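Local coordinates for ginlfy protein (Ginkgo biloba, PDB 4UDE) that probably acts as a DNA-binding transcription factor of the LEAFY family, represented here by its SAM oligomerization domain, at residues 10-15 with 23-28; 45-50 with 68-73. All blocks are in the same frame, centred on the assembly; numbering follows the deposited sequence.

Contact 1 of 2, residues 10-15 with 23-28; sequences SLEELF and MTLTKM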
ATOM      1  N   SER A  10       1.230   5.393   9.034  1.00 26.94           N
ATOM      2  CA  SER A  10       0.019   4.636   8.684  1.00 26.41           C
ATOM      3  C   SER A  10       0.333   3.542   7.679  1.00 27.40           C
ATOM      4  O   SER A  10      -0.060   2.411   7.909  1.00 27.21           O
ATOM      5  CB  SER A  10      -1.053   5.554   8.109  1.00 28.20           C
ATOM      6  OG  SER A  10      -1.582   6.352   9.145  1.00 37.92           O
ATOM      7  N   LEU A  11       1.053   3.870   6.594  1.00 23.57           N
ATOM      8  CA  LEU A  11       1.404   2.887   5.572  1.00 24.66           C
ATOM      9  C   LEU A  11       2.405   1.843   6.081  1.00 33.13           C
ATOM     10  O   LEU A  11       2.265   0.662   5.743  1.00 33.88           O
ATOM     11  CB  LEU A  11       1.865   3.546   4.250  1.00 24.21           C
ATOM     12  CG  LEU A  11       0.846   4.456   3.494  1.00 27.62           C
ATOM     13  CD1 LEU A  11       1.372   4.799   2.105  1.00 28.09           C
ATOM     14  CD2 LEU A  11      -0.506   3.797   3.321  1.00 24.01           C
ATOM     15  N   GLU A  12       3.394   2.270   6.916  1.00 30.56           N
ATOM     16  CA  GLU A  12       4.385   1.371   7.531  1.00 30.27           C
ATOM     17  C   GLU A  12       3.650   0.309   8.319  1.00 33.85           C
ATOM     18  O   GLU A  12       3.987  -0.862   8.200  1.00 33.53           O
ATOM     19  CB  GLU A  12       5.320   2.131   8.487  1.00 31.14           C
ATOM     20  CG  GLU A  12       6.528   2.758   7.823  1.00 43.55           C
ATOM     21  CD  GLU A  12       7.391   3.649   8.703  1.00 69.42           C
ATOM     22  OE1 GLU A  12       7.117   3.760   9.921  1.00 64.11           O
ATOM     23  OE2 GLU A  12       8.338   4.260   8.161  1.00 75.25           O
ATOM     24  N   GLU A  13       2.633   0.723   9.114  1.00 29.42           N
ATOM     25  CA  GLU A  13       1.805  -0.183   9.904  1.00 29.14           C
ATOM     26  C   GLU A  13       1.019  -1.155   9.042  1.00 32.21           C
ATOM     27  O   GLU A  13       0.931  -2.326   9.398  1.00 33.25           O
ATOM     28  CB  GLU A  13       0.860   0.595  10.835  1.00 30.52           C
ATOM     29  CG  GLU A  13       1.577   1.204  12.028  1.00 43.08           C
ATOM     30  CD  GLU A  13       2.365   0.214  12.864  1.00 63.87           C
ATOM     31  OE1 GLU A  13       1.758  -0.751  13.389  1.00 60.28           O
ATOM     32  OE2 GLU A  13       3.601   0.392  12.966  1.00 54.36           O
ATOM     33  N   LEU A  14       0.426  -0.679   7.932  1.00 26.39           N
ATOM     34  CA  LEU A  14      -0.329  -1.548   7.030  1.00 26.76           C
ATOM     35  C   LEU A  14       0.561  -2.615   6.347  1.00 30.28           C
ATOM     36  O   LEU A  14       0.192  -3.790   6.259  1.00 28.36           O
ATOM     37  CB  LEU A  14      -1.058  -0.716   5.947  1.00 26.41           C
ATOM     38  CG  LEU A  14      -1.822  -1.500   4.833  1.00 29.71           C
ATOM     39  CD1 LEU A  14      -3.011  -2.267   5.392  1.00 28.69           C
ATOM     40  CD2 LEU A  14      -2.271  -0.580   3.738  1.00 28.37           C
ATOM     41  N   PHE A  15       1.711  -2.175   5.845  1.00 27.50           N
ATOM     42  CA  PHE A  15       2.615  -2.993   5.052  1.00 26.69           C
ATOM     43  C   PHE A  15       3.693  -3.772   5.817  1.00 32.09           C
ATOM     44  O   PHE A  15       4.437  -4.534   5.190  1.00 32.05           O
ATOM     45  CB  PHE A  15       3.184  -2.146   3.912  1.00 27.19           C
ATOM     46  CG  PHE A  15       2.134  -1.732   2.901  1.00 27.74           C
ATOM     47  CD1 PHE A  15       1.415  -2.685   2.188  1.00 29.60           C
ATOM     48  CD2 PHE A  15       1.912  -0.392   2.617  1.00 28.03           C
ATOM     49  CE1 PHE A  15       0.441  -2.304   1.261  1.00 30.72           C
ATOM     50  CE2 PHE A  15       0.954  -0.007   1.672  1.00 30.89           C
ATOM     51  CZ  PHE A  15       0.230  -0.963   0.995  1.00 29.71           C
ATOM     52  N   MET A  23      11.421   3.103   0.430  1.00 39.00           N
ATOM     53  CA  MET A  23      11.287   3.961  -0.743  1.00 39.97           C
ATOM     54  C   MET A  23       9.986   3.734  -1.526  1.00 38.29           C
ATOM     55  O   MET A  23       9.544   4.639  -2.227  1.00 35.64           O
ATOM     56  CB  MET A  23      12.503   3.804  -1.658  1.00 44.34           C
ATOM     57  CG  MET A  23      13.683   4.636  -1.217  1.00 51.64           C
ATOM     58  SD  MET A  23      14.978   4.603  -2.483  1.00 59.87           S
ATOM     59  CE  MET A  23      14.581   6.170  -3.380  1.00 56.56           C
ATOM     60  N   THR A  24       9.397   2.515  -1.447  1.00 32.54           N
ATOM     61  CA  THR A  24       8.099   2.241  -2.070  1.00 30.82           C
ATOM     62  C   THR A  24       7.044   2.986  -1.220  1.00 32.04           C
ATOM     63  O   THR A  24       6.224   3.698  -1.783  1.00 30.81           O
ATOM     64  CB  THR A  24       7.838   0.734  -2.154  1.00 32.32           C
ATOM     65  OG1 THR A  24       8.892   0.102  -2.911  1.00 30.31           O
ATOM     66  CG2 THR A  24       6.477   0.418  -2.755  1.00 24.18           C
ATOM     67  N   LEU A  25       7.132   2.889   0.122  1.00 29.27           N
ATOM     68  CA  LEU A  25       6.220   3.561   1.067  1.00 30.10           C
ATOM     69  C   LEU A  25       6.260   5.066   0.898  1.00 33.53           C
ATOM     70  O   LEU A  25       5.209   5.710   0.829  1.00 32.94           O
ATOM     71  CB  LEU A  25       6.516   3.174   2.539  1.00 30.35           C
ATOM     72  CG  LEU A  25       6.330   1.695   2.877  1.00 37.01           C
ATOM     73  CD1 LEU A  25       6.833   1.370   4.276  1.00 36.57           C
ATOM     74  CD2 LEU A  25       4.878   1.272   2.707  1.00 41.10           C
ATOM     75  N   THR A  26       7.485   5.612   0.812  1.00 29.40           N
ATOM     76  CA  THR A  26       7.791   7.028   0.605  1.00 29.04           C
ATOM     77  C   THR A  26       7.108   7.517  -0.678  1.00 30.19           C
ATOM     78  O   THR A  26       6.479   8.570  -0.658  1.00 30.62           O
ATOM     79  CB  THR A  26       9.330   7.215   0.615  1.00 39.92           C
ATOM     80  OG1 THR A  26       9.756   7.319   1.972  1.00 46.13           O
ATOM     81  CG2 THR A  26       9.780   8.434  -0.123  1.00 43.09           C
ATOM     82  N   LYS A  27       7.228   6.759  -1.772  1.00 25.01           N
ATOM     83  CA  LYS A  27       6.605   7.150  -3.015  1.00 26.45           C
ATOM     84  C   LYS A  27       5.069   7.120  -2.932  1.00 30.95           C
ATOM     85  O   LYS A  27       4.427   8.036  -3.428  1.00 31.19           O
ATOM     86  CB  LYS A  27       7.137   6.314  -4.197  1.00 29.02           C
ATOM     87  CG  LYS A  27       6.700   6.846  -5.572  1.00 33.32           C
ATOM     88  CD  LYS A  27       7.040   8.309  -5.869  1.00 39.19           C
ATOM     89  CE  LYS A  27       8.515   8.555  -6.069  1.00 45.37           C
ATOM     90  NZ  LYS A  27       8.796   9.997  -6.300  1.00 54.32           N
ATOM     91  N   MET A  28       4.493   6.105  -2.282  1.00 27.15           N
ATOM     92  CA  MET A  28       3.032   5.992  -2.100  1.00 27.61           C
ATOM     93  C   MET A  28       2.452   7.179  -1.298  1.00 30.64           C
ATOM     94  O   MET A  28       1.421   7.715  -1.681  1.00 28.97           O
ATOM     95  CB  MET A  28       2.664   4.644  -1.472  1.00 29.34           C
ATOM     96  CG  MET A  28       2.944   3.467  -2.387  1.00 32.36           C
ATOM     97  SD  MET A  28       2.561   1.875  -1.611  1.00 36.99           S
ATOM     98  CE  MET A  28       0.767   1.944  -1.658  1.00 34.90           C
TER
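The carbonyl oxygen of L11 accepts the backbone N-H of F15, with L11 O and F15 N 2.9 Å apart, and the same oxygen lies 4.1 Å from L25 CD2 on the facing helix. No hydrogen bond passes between 10-15 and 23-28; side-chain carbons and one sulfur carry the contact. The axes of the two short helical segments come within 10.2 Å, with their N-to-C directions 131° apart, nearer to antiparallel than to parallel.

L25 is the central residue and divides its two methyls between different partners. Its CD2 presses on F15 CD2 at 3.4 Å, a tight fit for two carbons, as the two side chains slide past each other in opposite directions. The other methyl, L25 CD1, rests on E12 CG at 3.8 Å, where the side chains cross at about a right angle, so that E12 takes part through its aliphatic stem.

One turn further along, M28 meets F15 tip to tip. A bend at the end of the methionine chain (chi3 73°) brings its methyl obliquely to the ring, with M28 CE 3.9 Å from F15 CE2. The M28 SD atom stands 5.0 Å from the centroid of the F15 ring and 47° off its normal, an oblique Met-aromatic contact. L11 crosses M28 obliquely, its CD1 3.8 Å from M28 CB, while its CB lies against L25 CD2. L14 CD2, from the same helix, lies above one face of the F15 ring, offset toward the rim.

V20, in the connection between the two helices, touches both F15 and L25. L11 and L14 also pack on V35 and L38 of helix 35-39, while F15 reaches I69 and A72 of helix 63-83, which places this contact in the core of the SAM domain.

Contact 2 of 2, residues 45-50 with 68-73; sequences ELDDVI and GIKSAV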
ATOM      1  N   GLU A  45      -7.661  -2.285  -9.436  1.00 28.58           N
ATOM      2  CA  GLU A  45      -7.161  -0.922  -9.176  1.00 27.01           C
ATOM      3  C   GLU A  45      -5.808  -0.978  -8.477  1.00 29.03           C
ATOM      4  O   GLU A  45      -4.923  -0.186  -8.787  1.00 27.61           O
ATOM      5  CB  GLU A  45      -8.187  -0.089  -8.388  1.00 27.72           C
ATOM      6  CG  GLU A  45      -9.442   0.207  -9.208  1.00 32.27           C
ATOM      7  CD  GLU A  45     -10.615   0.793  -8.441  1.00 39.43           C
ATOM      8  OE1 GLU A  45     -10.632   0.681  -7.199  1.00 32.58           O
ATOM      9  OE2 GLU A  45     -11.528   1.356  -9.081  1.00 45.49           O
ATOM     10  N   LEU A  46      -5.628  -1.957  -7.582  1.00 27.09           N
ATOM     11  CA  LEU A  46      -4.339  -2.177  -6.913  1.00 27.41           C
ATOM     12  C   LEU A  46      -3.284  -2.631  -7.945  1.00 31.81           C
ATOM     13  O   LEU A  46      -2.157  -2.131  -7.894  1.00 30.13           O
ATOM     14  CB  LEU A  46      -4.467  -3.160  -5.755  1.00 27.78           C
ATOM     15  CG  LEU A  46      -5.370  -2.684  -4.601  1.00 34.16           C
ATOM     16  CD1 LEU A  46      -5.887  -3.862  -3.772  1.00 34.52           C
ATOM     17  CD2 LEU A  46      -4.665  -1.624  -3.715  1.00 37.63           C
ATOM     18  N   ASP A  47      -3.675  -3.483  -8.948  1.00 28.49           N
ATOM     19  CA  ASP A  47      -2.765  -3.898 -10.033  1.00 28.79           C
ATOM     20  C   ASP A  47      -2.303  -2.692 -10.855  1.00 32.18           C
ATOM     21  O   ASP A  47      -1.125  -2.590 -11.191  1.00 30.89           O
ATOM     22  CB  ASP A  47      -3.417  -4.945 -10.960  1.00 31.05           C
ATOM     23  CG  ASP A  47      -3.626  -6.303 -10.312  1.00 41.71           C
ATOM     24  OD1 ASP A  47      -2.800  -6.683  -9.455  1.00 40.15           O
ATOM     25  OD2 ASP A  47      -4.607  -6.996 -10.683  1.00 52.21           O
ATOM     26  N   ASP A  48      -3.254  -1.782 -11.178  1.00 29.32           N
ATOM     27  CA  ASP A  48      -3.013  -0.557 -11.930  1.00 27.93           C
ATOM     28  C   ASP A  48      -2.027   0.370 -11.208  1.00 33.02           C
ATOM     29  O   ASP A  48      -1.150   0.956 -11.851  1.00 33.97           O
ATOM     30  CB  ASP A  48      -4.345   0.172 -12.198  1.00 29.00           C
ATOM     31  CG  ASP A  48      -5.382  -0.563 -13.057  1.00 36.49           C
ATOM     32  OD1 ASP A  48      -5.003  -1.518 -13.780  1.00 37.11           O
ATOM     33  OD2 ASP A  48      -6.567  -0.202 -12.987  1.00 42.97           O
ATOM     34  N   VAL A  49      -2.186   0.532  -9.882  1.00 28.08           N
ATOM     35  CA  VAL A  49      -1.286   1.375  -9.094  1.00 26.54           C
ATOM     36  C   VAL A  49       0.121   0.739  -9.038  1.00 27.50           C
ATOM     37  O   VAL A  49       1.113   1.447  -9.115  1.00 26.23           O
ATOM     38  CB  VAL A  49      -1.892   1.675  -7.696  1.00 29.68           C
ATOM     39  CG1 VAL A  49      -0.873   2.320  -6.761  1.00 28.78           C
ATOM     40  CG2 VAL A  49      -3.109   2.574  -7.844  1.00 29.53           C
ATOM     41  N   ILE A  50       0.196  -0.579  -8.922  1.00 25.52           N
ATOM     42  CA  ILE A  50       1.474  -1.288  -8.906  1.00 28.19           C
ATOM     43  C   ILE A  50       2.237  -1.047 -10.234  1.00 35.29           C
ATOM     44  O   ILE A  50       3.419  -0.686 -10.210  1.00 34.11           O
ATOM     45  CB  ILE A  50       1.292  -2.775  -8.505  1.00 30.97           C
ATOM     46  CG1 ILE A  50       1.005  -2.865  -6.985  1.00 30.72           C
ATOM     47  CG2 ILE A  50       2.527  -3.604  -8.874  1.00 32.14           C
ATOM     48  CD1 ILE A  50       0.286  -4.164  -6.514  1.00 33.02           C
ATOM     49  N   GLY A  68       3.289  -8.579  -1.924  1.00 25.83           N
ATOM     50  CA  GLY A  68       3.152  -8.027  -0.569  1.00 25.48           C
ATOM     51  C   GLY A  68       2.145  -6.899  -0.424  1.00 30.20           C
ATOM     52  O   GLY A  68       1.397  -6.859   0.558  1.00 31.36           O
ATOM     53  N   ILE A  69       2.108  -5.960  -1.387  1.00 27.13           N
ATOM     54  CA  ILE A  69       1.140  -4.837  -1.354  1.00 26.03           C
ATOM     55  C   ILE A  69      -0.261  -5.391  -1.409  1.00 29.06           C
ATOM     56  O   ILE A  69      -1.106  -5.010  -0.598  1.00 28.72           O
ATOM     57  CB  ILE A  69       1.413  -3.768  -2.480  1.00 28.90           C
ATOM     58  CG1 ILE A  69       2.751  -3.015  -2.247  1.00 28.55           C
ATOM     59  CG2 ILE A  69       0.207  -2.777  -2.678  1.00 26.43           C
ATOM     60  CD1 ILE A  69       3.349  -2.356  -3.483  1.00 28.74           C
ATOM     61  N   LYS A  70      -0.499  -6.340  -2.327  1.00 27.20           N
ATOM     62  CA  LYS A  70      -1.819  -6.973  -2.502  1.00 27.10           C
ATOM     63  C   LYS A  70      -2.223  -7.813  -1.292  1.00 29.81           C
ATOM     64  O   LYS A  70      -3.375  -7.752  -0.881  1.00 31.24           O
ATOM     65  CB  LYS A  70      -1.843  -7.848  -3.763  1.00 29.84           C
ATOM     66  CG  LYS A  70      -1.520  -7.123  -5.072  1.00 41.24           C
ATOM     67  CD  LYS A  70      -2.752  -6.476  -5.733  1.00 44.15           C
ATOM     68  CE  LYS A  70      -3.809  -7.460  -6.205  1.00 47.69           C
ATOM     69  NZ  LYS A  70      -3.268  -8.491  -7.143  1.00 49.87           N
ATOM     70  N   SER A  71      -1.294  -8.603  -0.736  1.00 25.33           N
ATOM     71  CA  SER A  71      -1.550  -9.460   0.433  1.00 25.12           C
ATOM     72  C   SER A  71      -1.872  -8.637   1.672  1.00 28.62           C
ATOM     73  O   SER A  71      -2.761  -9.023   2.441  1.00 28.35           O
ATOM     74  CB  SER A  71      -0.347 -10.361   0.705  1.00 26.73           C
ATOM     75  OG  SER A  71      -0.336 -11.457  -0.195  1.00 29.57           O
ATOM     76  N   ALA A  72      -1.158  -7.494   1.859  1.00 24.63           N
ATOM     77  CA  ALA A  72      -1.367  -6.603   3.000  1.00 24.32           C
ATOM     78  C   ALA A  72      -2.766  -5.992   2.941  1.00 27.38           C
ATOM     79  O   ALA A  72      -3.447  -5.976   3.959  1.00 25.63           O
ATOM     80  CB  ALA A  72      -0.304  -5.508   3.026  1.00 25.32           C
ATOM     81  N   VAL A  73      -3.227  -5.581   1.736  1.00 26.05           N
ATOM     82  CA  VAL A  73      -4.579  -5.015   1.543  1.00 26.57           C
ATOM     83  C   VAL A  73      -5.657  -6.116   1.727  1.00 32.15           C
ATOM     84  O   VAL A  73      -6.630  -5.886   2.440  1.00 29.72           O
ATOM     85  CB  VAL A  73      -4.709  -4.218   0.214  1.00 30.22           C
ATOM     86  CG1 VAL A  73      -6.144  -3.709  -0.005  1.00 29.84           C
ATOM     87  CG2 VAL A  73      -3.731  -3.046   0.192  1.00 30.24           C
TER
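This is a buried helix-helix contact of the all-helical SAM fold, in which helix 43-55 packs against the long C-terminal helix 63-83, an apolar row bordered by a salt bridge. The segment axes approach to 10.6 Å, and their N-to-C directions differ by 147°, close to antiparallel.

L46 and V73 meet tip to tip, with L46 CD1 3.8 Å from V73 CG1. Further along, I50 CD1 reaches I69 CG2 at 4.1 Å and also lies against the aliphatic part of K70, 3.8 Å from K70 CG. The lysine stem fills in between, its CD 3.7 Å from L46 CB. Bends at chi2, chi3 and chi4 curl the chain against helix 43-55, and the last (-56°) sets NZ beside D47. E43 adds a long, weak ion pair to the same amine. An alanine in place of K70 would probably leave D47 without its charged mate and open a gap beside L46 and I50.

D47 and K70 cross at about a right angle, and K70 NZ donates to D47 OD1 at 3.0 Å on the syn side, 24° out of the carboxylate plane.

Contacts 1 and 2 follow one another along the chain, and their centres lie about 12 Å apart, each about 6 Å from the centre of the chain. They join through helices 2-15 and 63-83. F15 CD1 packs on A72 CB at 3.4 Å, and F15 CE1 approaches I69 O at 3.6 Å, so the ring that meets L25 and M28 in contact 1 also rests on the helix that meets L46 and I50 in contact 2. A looser touch, T24 CG2 to I69 CD1 at 4.2 Å, brings in helix 22-30. Together they form one continuous core within the SAM domain, the oligomerization module of this LEAFY protein.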